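Local coordinates for protein Bd3460 (Bdellovibrio bacteriovorus, PDB 5CEC) that binds the predatory endopeptidase Bd3459 as an ankyrin-repeat immunity protein and so probably protects the predator from its own enzyme during invasion of prey, at residues Val104-Tyr109 with Arg137-Asn142; Ala99-Ala103 with Ala112-Ile116; Asn34-Gly40 with Asn69-Asn75. One frame throughout, in Å; residues are numbered along the deposited sequence.

Contact 1. Residues Val104-Tyr109 with Arg137-Asn142; sequences VTNDAY and RAAQNN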
ATOM      1  N   VAL B 104      -1.486 -16.008   1.787  1.00 12.71           N
ATOM      2  CA  VAL B 104      -2.378 -16.010   0.626  1.00 13.22           C
ATOM      3  C   VAL B 104      -3.549 -15.082   0.852  1.00 12.95           C
ATOM      4  O   VAL B 104      -3.884 -14.244  -0.011  1.00 13.58           O
ATOM      5  CB  VAL B 104      -2.813 -17.452   0.293  1.00 13.54           C
ATOM      6  CG1 VAL B 104      -3.986 -17.469  -0.662  1.00 13.65           C
ATOM      7  CG2 VAL B 104      -1.602 -18.189  -0.276  1.00 14.24           C
ATOM      8  N   THR B 105      -4.197 -15.192   2.009  1.00 13.51           N
ATOM      9  CA  THR B 105      -5.414 -14.419   2.241  1.00 13.61           C
ATOM     10  C   THR B 105      -5.160 -12.925   2.402  1.00 12.85           C
ATOM     11  O   THR B 105      -6.081 -12.138   2.195  1.00 14.39           O
ATOM     12  CB  THR B 105      -6.199 -14.914   3.462  1.00 13.36           C
ATOM     13  OG1 THR B 105      -5.379 -14.826   4.613  1.00 13.50           O
ATOM     14  CG2 THR B 105      -6.695 -16.354   3.271  1.00 13.32           C
ATOM     15  N   ASN B 106      -3.940 -12.531   2.745  1.00 13.60           N
ATOM     16  CA  ASN B 106      -3.564 -11.125   2.797  1.00 14.20           C
ATOM     17  C   ASN B 106      -2.788 -10.651   1.579  1.00 14.13           C
ATOM     18  O   ASN B 106      -2.203  -9.578   1.616  1.00 16.22           O
ATOM     19  CB  ASN B 106      -2.819 -10.835   4.104  1.00 14.74           C
ATOM     20  CG  ASN B 106      -3.750 -10.797   5.312  1.00 17.00           C
ATOM     21  OD1 ASN B 106      -4.340  -9.737   5.628  1.00 21.04           O
ATOM     22  ND2 ASN B 106      -3.901 -11.933   5.996  1.00 15.42           N
ATOM     23  N   ASP B 107      -2.851 -11.423   0.489  1.00 13.31           N
ATOM     24  CA  ASP B 107      -2.233 -11.081  -0.791  1.00 14.97           C
ATOM     25  C   ASP B 107      -0.727 -10.891  -0.704  1.00 14.42           C
ATOM     26  O   ASP B 107      -0.131 -10.224  -1.547  1.00 16.92           O
ATOM     27  CB  ASP B 107      -2.901  -9.855  -1.437  1.00 15.71           C
ATOM     28  CG  ASP B 107      -4.328 -10.094  -1.879  1.00 17.18           C
ATOM     29  OD1 ASP B 107      -4.987 -11.051  -1.480  1.00 22.52           O
ATOM     30  OD2 ASP B 107      -4.854  -9.311  -2.669  1.00 19.01           O
ATOM     31  N   ALA B 108      -0.084 -11.589   0.245  1.00 15.54           N
ATOM     32  CA  ALA B 108       1.368 -11.622   0.354  1.00 15.26           C
ATOM     33  C   ALA B 108       1.884 -12.823  -0.427  1.00 15.03           C
ATOM     34  O   ALA B 108       2.344 -13.811   0.122  1.00 15.78           O
ATOM     35  CB  ALA B 108       1.810 -11.672   1.794  1.00 15.00           C
ATOM     36  N   TYR B 109       1.776 -12.728  -1.743  1.00 16.08           N
ATOM     37  CA  TYR B 109       2.068 -13.856  -2.606  1.00 15.91           C
ATOM     38  C   TYR B 109       3.555 -14.124  -2.789  1.00 16.64           C
ATOM     39  O   TYR B 109       3.930 -15.268  -3.012  1.00 17.81           O
ATOM     40  CB  TYR B 109       1.337 -13.689  -3.937  1.00 15.95           C
ATOM     41  CG  TYR B 109      -0.126 -14.059  -3.791  1.00 16.07           C
ATOM     42  CD1 TYR B 109      -0.509 -15.390  -3.674  1.00 16.19           C
ATOM     43  CD2 TYR B 109      -1.140 -13.088  -3.716  1.00 16.64           C
ATOM     44  CE1 TYR B 109      -1.829 -15.767  -3.520  1.00 16.02           C
ATOM     45  CE2 TYR B 109      -2.469 -13.453  -3.549  1.00 15.24           C
ATOM     46  CZ  TYR B 109      -2.817 -14.788  -3.460  1.00 15.48           C
ATOM     47  OH  TYR B 109      -4.118 -15.198  -3.333  1.00 15.71           O
ATOM     48  N   ARG B 137      -8.569 -19.733  -3.051  1.00 12.96           N
ATOM     49  CA  ARG B 137      -8.283 -18.354  -2.764  1.00 13.50           C
ATOM     50  C   ARG B 137      -7.199 -17.821  -3.705  1.00 13.88           C
ATOM     51  O   ARG B 137      -7.302 -16.712  -4.258  1.00 15.09           O
ATOM     52  CB  ARG B 137      -7.924 -18.168  -1.282  1.00 14.14           C
ATOM     53  CG  ARG B 137      -7.737 -16.716  -0.865  1.00 14.01           C
ATOM     54  CD  ARG B 137      -8.941 -15.816  -1.112  1.00 14.20           C
ATOM     55  NE  ARG B 137     -10.172 -16.432  -0.602  1.00 14.35           N
ATOM     56  CZ  ARG B 137     -10.603 -16.396   0.666  1.00 13.80           C
ATOM     57  NH1 ARG B 137      -9.979 -15.665   1.566  1.00 13.77           N
ATOM     58  NH2 ARG B 137     -11.665 -17.101   1.013  1.00 13.96           N
ATOM     59  N   ALA B 138      -6.129 -18.593  -3.884  1.00 13.77           N
ATOM     60  CA  ALA B 138      -5.080 -18.225  -4.857  1.00 14.78           C
ATOM     61  C   ALA B 138      -5.618 -18.164  -6.291  1.00 14.77           C
ATOM     62  O   ALA B 138      -5.278 -17.262  -7.049  1.00 16.45           O
ATOM     63  CB  ALA B 138      -3.929 -19.203  -4.761  1.00 15.64           C
ATOM     64  N   ALA B 139      -6.498 -19.088  -6.655  1.00 14.94           N
ATOM     65  CA  ALA B 139      -7.030 -19.128  -8.018  1.00 15.98           C
ATOM     66  C   ALA B 139      -7.772 -17.889  -8.394  1.00 16.47           C
ATOM     67  O   ALA B 139      -7.726 -17.457  -9.538  1.00 18.29           O
ATOM     68  CB  ALA B 139      -7.918 -20.350  -8.233  1.00 17.43           C
ATOM     69  N   GLN B 140      -8.458 -17.280  -7.444  1.00 14.53           N
ATOM     70  CA  GLN B 140      -9.164 -16.051  -7.749  1.00 15.58           C
ATOM     71  C   GLN B 140      -8.234 -14.873  -7.948  1.00 16.53           C
ATOM     72  O   GLN B 140      -8.643 -13.895  -8.524  1.00 20.17           O
ATOM     73  CB  GLN B 140     -10.169 -15.700  -6.668  1.00 17.25           C
ATOM     74  CG  GLN B 140     -11.396 -16.589  -6.627  1.00 17.50           C
ATOM     75  CD  GLN B 140     -12.508 -15.998  -5.762  1.00 16.77           C
ATOM     76  OE1 GLN B 140     -12.687 -16.440  -4.618  1.00 17.20           O
ATOM     77  NE2 GLN B 140     -13.235 -15.027  -6.255  1.00 18.32           N
ATOM     78  N   ASN B 141      -6.994 -14.940  -7.475  1.00 14.50           N
ATOM     79  CA  ASN B 141      -6.164 -13.754  -7.270  1.00 15.69           C
ATOM     80  C   ASN B 141      -4.749 -13.800  -7.818  1.00 17.31           C
ATOM     81  O   ASN B 141      -4.248 -12.763  -8.201  1.00 21.90           O
ATOM     82  CB  ASN B 141      -6.112 -13.439  -5.772  1.00 16.34           C
ATOM     83  CG  ASN B 141      -7.450 -12.990  -5.252  1.00 17.94           C
ATOM     84  OD1 ASN B 141      -7.963 -11.938  -5.649  1.00 19.52           O
ATOM     85  ND2 ASN B 141      -8.075 -13.822  -4.430  1.00 16.06           N
ATOM     86  N   ASN B 142      -4.045 -14.932  -7.754  1.00 17.33           N
ATOM     87  CA  ASN B 142      -2.643 -14.975  -8.160  1.00 17.35           C
ATOM     88  C   ASN B 142      -2.345 -16.285  -8.836  1.00 17.05           C
ATOM     89  O   ASN B 142      -2.238 -17.314  -8.184  1.00 18.57           O
ATOM     90  CB  ASN B 142      -1.720 -14.748  -6.952  1.00 17.29           C
ATOM     91  CG  ASN B 142      -0.284 -14.557  -7.364  1.00 17.84           C
ATOM     92  OD1 ASN B 142       0.390 -15.519  -7.754  1.00 18.28           O
ATOM     93  ND2 ASN B 142       0.186 -13.307  -7.324  1.00 20.13           N
TER
HETATM   94  O   HOH W   1      -8.505 -13.057   1.323  1.00 14.60           O

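Contact 2. Residues Ala99-Ala103 with Ala112-Ile116; sequences ALAFA and AEELI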
ATOM      1  N   ALA B  99       0.534 -20.039   8.670  1.00 13.66           N
ATOM      2  CA  ALA B  99       1.227 -18.905   8.069  1.00 13.86           C
ATOM      3  C   ALA B  99       0.986 -18.778   6.571  1.00 13.79           C
ATOM      4  O   ALA B  99       0.799 -17.667   6.070  1.00 13.67           O
ATOM      5  CB  ALA B  99       2.735 -18.939   8.339  1.00 14.95           C
ATOM      6  N   LEU B 100       0.977 -19.910   5.864  1.00 12.60           N
ATOM      7  CA  LEU B 100       0.743 -19.865   4.425  1.00 13.35           C
ATOM      8  C   LEU B 100      -0.661 -19.351   4.128  1.00 13.99           C
ATOM      9  O   LEU B 100      -0.847 -18.559   3.178  1.00 14.10           O
ATOM     10  CB  LEU B 100       0.984 -21.243   3.802  1.00 14.23           C
ATOM     11  CG  LEU B 100       0.707 -21.331   2.299  1.00 14.10           C
ATOM     12  CD1 LEU B 100       1.490 -20.301   1.473  1.00 15.73           C
ATOM     13  CD2 LEU B 100       1.023 -22.737   1.800  1.00 15.42           C
ATOM     14  N   ALA B 101      -1.649 -19.791   4.892  1.00 13.08           N
ATOM     15  CA  ALA B 101      -2.989 -19.214   4.744  1.00 12.91           C
ATOM     16  C   ALA B 101      -3.021 -17.736   5.025  1.00 12.49           C
ATOM     17  O   ALA B 101      -3.656 -17.009   4.262  1.00 13.01           O
ATOM     18  CB  ALA B 101      -3.989 -19.941   5.611  1.00 13.92           C
ATOM     19  N   PHE B 102      -2.340 -17.271   6.044  1.00 12.87           N
ATOM     20  CA  PHE B 102      -2.237 -15.823   6.294  1.00 12.99           C
ATOM     21  C   PHE B 102      -1.655 -15.083   5.107  1.00 13.42           C
ATOM     22  O   PHE B 102      -2.157 -14.027   4.730  1.00 14.20           O
ATOM     23  CB  PHE B 102      -1.426 -15.520   7.546  1.00 13.77           C
ATOM     24  CG  PHE B 102      -2.212 -15.594   8.806  1.00 13.51           C
ATOM     25  CD1 PHE B 102      -3.009 -14.531   9.158  1.00 14.68           C
ATOM     26  CD2 PHE B 102      -2.188 -16.714   9.650  1.00 14.26           C
ATOM     27  CE1 PHE B 102      -3.775 -14.559  10.300  1.00 15.32           C
ATOM     28  CE2 PHE B 102      -2.940 -16.714  10.827  1.00 15.25           C
ATOM     29  CZ  PHE B 102      -3.723 -15.632  11.138  1.00 15.70           C
ATOM     30  N   ALA B 103      -0.611 -15.642   4.501  1.00 13.26           N
ATOM     31  CA  ALA B 103       0.046 -14.977   3.382  1.00 14.35           C
ATOM     32  C   ALA B 103      -0.908 -14.883   2.196  1.00 13.32           C
ATOM     33  O   ALA B 103      -1.102 -13.808   1.632  1.00 13.80           O
ATOM     34  CB  ALA B 103       1.305 -15.720   2.984  1.00 14.74           C
ATOM     35  N   ALA B 112       3.949 -16.228   0.171  1.00 14.86           N
ATOM     36  CA  ALA B 112       3.323 -17.530  -0.080  1.00 15.78           C
ATOM     37  C   ALA B 112       4.301 -18.400  -0.895  1.00 15.66           C
ATOM     38  O   ALA B 112       4.490 -19.592  -0.574  1.00 16.13           O
ATOM     39  CB  ALA B 112       2.008 -17.377  -0.837  1.00 15.79           C
ATOM     40  N   GLU B 113       4.900 -17.832  -1.950  1.00 17.22           N
ATOM     41  CA  GLU B 113       5.861 -18.589  -2.740  1.00 17.91           C
ATOM     42  C   GLU B 113       7.024 -19.084  -1.921  1.00 17.34           C
ATOM     43  O   GLU B 113       7.437 -20.236  -2.088  1.00 18.65           O
ATOM     44  CB  GLU B 113       6.362 -17.806  -3.957  1.00 17.79           C
ATOM     45  CG  GLU B 113       5.285 -17.598  -5.011  1.00 19.71           C
ATOM     46  CD  GLU B 113       4.873 -18.903  -5.637  1.00 23.60           C
ATOM     47  OE1 GLU B 113       5.684 -19.496  -6.375  1.00 29.59           O
ATOM     48  OE2 GLU B 113       3.773 -19.372  -5.315  1.00 25.86           O
ATOM     49  N   GLU B 114       7.542 -18.222  -1.050  1.00 17.32           N
ATOM     50  CA  GLU B 114       8.641 -18.580  -0.167  1.00 18.18           C
ATOM     51  C   GLU B 114       8.245 -19.747   0.716  1.00 17.13           C
ATOM     52  O   GLU B 114       9.023 -20.671   0.898  1.00 18.39           O
ATOM     53  CB  GLU B 114       9.059 -17.372   0.675  1.00 18.55           C
ATOM     54  CG  GLU B 114      10.297 -17.584   1.537  1.00 22.68           C
ATOM     55  CD  GLU B 114      11.606 -17.637   0.763  1.00 25.64           C
ATOM     56  OE1 GLU B 114      11.664 -17.196  -0.407  1.00 32.15           O
ATOM     57  OE2 GLU B 114      12.587 -18.126   1.353  1.00 33.64           O
ATOM     58  N   LEU B 115       7.058 -19.682   1.312  1.00 15.87           N
ATOM     59  CA  LEU B 115       6.588 -20.719   2.232  1.00 15.42           C
ATOM     60  C   LEU B 115       6.372 -22.046   1.522  1.00 16.72           C
ATOM     61  O   LEU B 115       6.773 -23.115   2.025  1.00 17.08           O
ATOM     62  CB  LEU B 115       5.329 -20.282   2.981  1.00 14.87           C
ATOM     63  CG  LEU B 115       5.569 -19.201   4.037  1.00 15.92           C
ATOM     64  CD1 LEU B 115       4.239 -18.643   4.482  1.00 17.22           C
ATOM     65  CD2 LEU B 115       6.328 -19.714   5.246  1.00 18.97           C
ATOM     66  N   ILE B 116       5.806 -21.993   0.321  1.00 16.92           N
ATOM     67  CA  ILE B 116       5.612 -23.237  -0.455  1.00 18.24           C
ATOM     68  C   ILE B 116       6.971 -23.892  -0.820  1.00 19.12           C
ATOM     69  O   ILE B 116       7.122 -25.093  -0.664  1.00 20.83           O
ATOM     70  CB  ILE B 116       4.750 -22.955  -1.717  1.00 18.10           C
ATOM     71  CG1 ILE B 116       3.329 -22.548  -1.296  1.00 17.93           C
ATOM     72  CG2 ILE B 116       4.682 -24.171  -2.640  1.00 19.31           C
ATOM     73  CD1 ILE B 116       2.490 -21.963  -2.406  1.00 18.80           C
TER

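Contact 3. Residues Asn34-Gly40 with Asn69-Asn75; sequences NEAAEQG and NAAMGGN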
ATOM      1  N   ASN B  34       6.057 -10.495  18.174  1.00 27.34           N
ATOM      2  CA  ASN B  34       4.899 -10.643  17.269  1.00 26.06           C
ATOM      3  C   ASN B  34       4.524  -9.338  16.576  1.00 25.20           C
ATOM      4  O   ASN B  34       4.274  -9.326  15.373  1.00 26.67           O
ATOM      5  CB  ASN B  34       3.696 -11.259  17.991  1.00 25.96           C
ATOM      6  CG  ASN B  34       3.944 -12.696  18.403  1.00 29.55           C
ATOM      7  OD1 ASN B  34       4.901 -13.339  17.941  1.00 28.47           O
ATOM      8  ND2 ASN B  34       3.119 -13.199  19.294  1.00 32.01           N
ATOM      9  N   GLU B  35       4.547  -8.239  17.332  1.00 28.42           N
ATOM     10  CA  GLU B  35       4.304  -6.908  16.773  1.00 29.46           C
ATOM     11  C   GLU B  35       5.369  -6.481  15.753  1.00 29.02           C
ATOM     12  O   GLU B  35       5.045  -6.046  14.640  1.00 30.95           O
ATOM     13  CB  GLU B  35       4.135  -5.879  17.904  1.00 33.82           C
ATOM     14  CG  GLU B  35       2.815  -6.066  18.659  1.00 39.72           C
ATOM     15  CD  GLU B  35       2.572  -5.058  19.773  1.00 44.34           C
ATOM     16  OE1 GLU B  35       3.509  -4.344  20.179  1.00 51.02           O
ATOM     17  OE2 GLU B  35       1.421  -4.982  20.253  1.00 49.03           O
ATOM     18  N   ALA B  36       6.640  -6.671  16.091  1.00 28.43           N
ATOM     19  CA  ALA B  36       7.717  -6.349  15.146  1.00 29.28           C
ATOM     20  C   ALA B  36       7.618  -7.177  13.868  1.00 26.33           C
ATOM     21  O   ALA B  36       7.841  -6.668  12.764  1.00 27.16           O
ATOM     22  CB  ALA B  36       9.071  -6.546  15.814  1.00 30.11           C
ATOM     23  N   ALA B  37       7.246  -8.444  14.033  1.00 26.01           N
ATOM     24  CA  ALA B  37       7.106  -9.342  12.893  1.00 23.60           C
ATOM     25  C   ALA B  37       5.996  -8.913  11.929  1.00 23.03           C
ATOM     26  O   ALA B  37       6.166  -8.982  10.706  1.00 24.08           O
ATOM     27  CB  ALA B  37       6.882 -10.775  13.354  1.00 23.63           C
ATOM     28  N   GLU B  38       4.865  -8.475  12.480  1.00 24.53           N
ATOM     29  CA  GLU B  38       3.748  -7.991  11.661  1.00 25.30           C
ATOM     30  C   GLU B  38       4.075  -6.634  11.023  1.00 26.77           C
ATOM     31  O   GLU B  38       3.712  -6.401   9.885  1.00 26.20           O
ATOM     32  CB  GLU B  38       2.476  -7.853  12.513  1.00 29.12           C
ATOM     33  CG  GLU B  38       1.168  -7.718  11.712  1.00 33.47           C
ATOM     34  CD  GLU B  38       0.829  -6.319  11.229  1.00 38.60           C
ATOM     35  OE1 GLU B  38       1.365  -5.325  11.766  1.00 46.83           O
ATOM     36  OE2 GLU B  38      -0.001  -6.228  10.299  1.00 46.91           O
ATOM     37  N   GLN B  39       4.790  -5.782  11.754  1.00 27.79           N
ATOM     38  CA  GLN B  39       5.071  -4.411  11.319  1.00 31.22           C
ATOM     39  C   GLN B  39       6.199  -4.313  10.279  1.00 29.26           C
ATOM     40  O   GLN B  39       6.359  -3.284   9.606  1.00 32.06           O
ATOM     41  CB  GLN B  39       5.392  -3.533  12.544  1.00 35.25           C
ATOM     42  CG  GLN B  39       4.206  -3.324  13.489  1.00 41.17           C
ATOM     43  CD  GLN B  39       4.582  -2.769  14.873  1.00 46.08           C
ATOM     44  OE1 GLN B  39       5.702  -2.289  15.101  1.00 50.64           O
ATOM     45  NE2 GLN B  39       3.625  -2.820  15.808  1.00 49.83           N
ATOM     46  N   GLY B  40       6.995  -5.365  10.154  1.00 26.22           N
ATOM     47  CA  GLY B  40       8.077  -5.368   9.191  1.00 25.69           C
ATOM     48  C   GLY B  40       9.360  -4.775   9.738  1.00 25.53           C
ATOM     49  O   GLY B  40      10.188  -4.333   8.961  1.00 26.59           O
ATOM     50  N   ASN B  69       2.428 -13.725  11.993  1.00 17.50           N
ATOM     51  CA  ASN B  69       2.493 -12.285  11.943  1.00 18.96           C
ATOM     52  C   ASN B  69       3.310 -11.770  10.767  1.00 18.75           C
ATOM     53  O   ASN B  69       2.873 -10.856  10.071  1.00 19.57           O
ATOM     54  CB  ASN B  69       3.064 -11.756  13.260  1.00 19.92           C
ATOM     55  CG  ASN B  69       2.024 -11.614  14.336  1.00 21.51           C
ATOM     56  OD1 ASN B  69       1.282 -10.650  14.343  1.00 26.14           O
ATOM     57  ND2 ASN B  69       1.970 -12.565  15.258  1.00 21.64           N
ATOM     58  N   ALA B  70       4.496 -12.341  10.536  1.00 17.75           N
ATOM     59  CA  ALA B  70       5.343 -11.917   9.428  1.00 17.98           C
ATOM     60  C   ALA B  70       4.665 -12.188   8.085  1.00 16.89           C
ATOM     61  O   ALA B  70       4.763 -11.388   7.159  1.00 19.11           O
ATOM     62  CB  ALA B  70       6.676 -12.628   9.486  1.00 19.10           C
ATOM     63  N   ALA B  71       4.022 -13.346   7.968  1.00 16.64           N
ATOM     64  CA  ALA B  71       3.334 -13.728   6.740  1.00 17.64           C
ATOM     65  C   ALA B  71       2.152 -12.803   6.428  1.00 17.60           C
ATOM     66  O   ALA B  71       2.013 -12.356   5.292  1.00 19.03           O
ATOM     67  CB  ALA B  71       2.875 -15.162   6.810  1.00 18.20           C
ATOM     68  N   MET B  72       1.318 -12.554   7.436  1.00 18.35           N
ATOM     69  CA  MET B  72       0.137 -11.684   7.301  1.00 18.18           C
ATOM     70  C   MET B  72       0.542 -10.274   6.883  1.00 18.97           C
ATOM     71  O   MET B  72      -0.127  -9.640   6.083  1.00 21.80           O
ATOM     72  CB  MET B  72      -0.634 -11.616   8.626  1.00 21.26           C
ATOM     73  CG  MET B  72      -1.797 -10.622   8.682  1.00 24.16           C
ATOM     74  SD  MET B  72      -2.822 -10.849  10.146  1.00 27.98           S
ATOM     75  CE  MET B  72      -1.517 -10.970  11.298  1.00 30.93           C
ATOM     76  N   GLY B  73       1.669  -9.809   7.423  1.00 20.08           N
ATOM     77  CA  GLY B  73       2.166  -8.473   7.110  1.00 21.67           C
ATOM     78  C   GLY B  73       2.975  -8.388   5.821  1.00 21.30           C
ATOM     79  O   GLY B  73       3.453  -7.306   5.481  1.00 23.19           O
ATOM     80  N   GLY B  74       3.144  -9.519   5.125  1.00 19.36           N
ATOM     81  CA  GLY B  74       3.864  -9.536   3.861  1.00 20.31           C
ATOM     82  C   GLY B  74       5.346  -9.240   3.983  1.00 19.79           C
ATOM     83  O   GLY B  74       5.941  -8.630   3.088  1.00 21.53           O
ATOM     84  N   ASN B  75       5.949  -9.703   5.074  1.00 20.01           N
ATOM     85  CA  ASN B  75       7.301  -9.319   5.440  1.00 20.74           C
ATOM     86  C   ASN B  75       8.235 -10.469   5.091  1.00 20.03           C
ATOM     87  O   ASN B  75       8.560 -11.310   5.919  1.00 22.11           O
ATOM     88  CB  ASN B  75       7.330  -8.914   6.902  1.00 21.12           C
ATOM     89  CG  ASN B  75       6.417  -7.730   7.171  1.00 20.70           C
ATOM     90  OD1 ASN B  75       6.389  -6.774   6.393  1.00 24.09           O
ATOM     91  ND2 ASN B  75       5.689  -7.772   8.266  1.00 23.03           N
TER

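Contact 1. Residues Val104-Tyr109 with Arg137-Asn142
Tyr109 reaches across to Asn142 and lies against it. Its CB sits 3.6 Å from Asn142 ND2. The ring then stacks on the Asn142 amide, the two planes 16° apart, while Asn142 CB stands over the middle of one ring face, 3.4 Å from the centroid, in a CH-pi contact. Further out, Tyr109 CE1 is 4.2 Å from Ala138 CB, and the phenol OH ends 3.5 Å from Ala138 CA and 3.6 Å from Asn141 CB. Asn142 CG points away from its backbone N (chi1 -170°), which sets the amide over the CB-CG end of the ring; OD1 caps Thr145 N and ND2 bonds Ser345 of Bd3459. Asn141 ND2 turns back to Arg137 O at 3.0 Å. On the other side of the tyrosine from Asn142, Val104 CG1 rests 3.8 Å from Arg137 CG. The arginine chain bends at chi2 and chi3, NH2 pairing with Asp132 and NH1 reaching, through one water, Thr105 O. Asp107, the positive-phi residue of a Schellman motif, forms a salt bridge to Lys403 of Bd3459. Neighbouring helices packed side by side, as 99-105 and 134-141 are, characterise ankyrin stacks; here the turns that follow them lie on Bd3459.

Contact 2. Residues Ala99-Ala103 with Ala112-Ile116
Segments 99-103 and 112-116, from helices 99-105 and 109-117, run nearly antiparallel, their N-to-C directions 156° apart and the segment axes 9.3 Å from each other at closest approach. They draw together near the connecting turn, where Ala103 and Ala112 have CA atoms 5.4 Å apart and Ala103 CB, pointing at the second helix, lies 3.9 Å from Ala112 N. Farther from the turn the larger side chains interlock. A chi1 of 177° swings Leu100 CG clear of its N and carries both methyls to the other helix; CD1 settles 3.7 Å from Ala112 CA and also touches Leu115 CB, while CD2 meets Ile116 CG1 at 3.9 Å, the two chains crossing at a slant. From the opposite helix Leu115 answers by laying CD1 over the backbone of the first, 3.7 Å from Leu100 CA and 4.2 Å from Ala99 CB. Beyond the pair, Leu115 touches Val79 and Ile116 touches Ile149. These are the two helices of the helix-turn-helix of a predicted ankyrin repeat. The side chains that meet are all buried and apolar, and none makes a polar bond across the contact, consistent with burial of apolar surface holding the segments together; small alanines let the backbones approach near the turn.

Contact 3. Residues Asn34-Gly40 with Asn69-Asn75
Ala37 and Ala70 mark the tight part of this contact, where helices 31-39 and 66-72 come so close that backbone meets backbone. Ala70 CA approaches Ala37 O at 3.3 Å and Glu38 CA approaches Asn69 O at 3.4 Å, two CA-H...O contacts that run in opposite directions across the interface. Asn69 fills the groove beside them: its CB and CG press on Asn34 O, and its amide, lying within 15° of the Asn34 amide plane, brings ND2 to 3.5 Å from Asn34 CB, while that ND2 is bonded to Thr65 O, just before its helix. At the helix ends Asn75 takes over. With CG beside its N (chi1 -61°), its ND2 gives a hydrogen bond to Ala37 O, 2.8 Å away, and a weak one to Glu38 O at 2.9 Å. Gly40 CA lies 3.5 Å from Asn75 CG, where the lack of a side chain allows the amide in; Asn75 OD1 accepts from Lys154 of Bd3459. The looser side is the outer end of Glu38, its CG 4.2 Å from Met72 CE, and exposed Gln39, which points away; Tyr388 of Bd3459 packs on Glu38 and Met72. One asparagine amide thus grips one carbonyl near the end of helix 31-39 firmly and a second weakly, so polar bonding at the turns complements close backbone packing between helices 31-39 and 66-72.

How the contacts relate
From the N terminus, contact 3 closes first, joining helix 31-39 to helix 66-72 across a loop of 28 residues that includes helix 42-49. Contact 2 follows in series as a short hairpin within one predicted repeat, helix 99-105 against helix 109-117. Contact 1 starts on that same helix 99-105 and crosses contact 2, since the segments alternate, before reaching helix 134-141 farther along the chain. Contacts 2 and 1 are joined directly where Ala108 N probably bonds Ala103 O. Helix 66-72 bridges to the rest: Ala71 CB touches Ala99 O, and Met72 O meets Asn106 CB. Together they connect consecutive layers of the ankyrin stack.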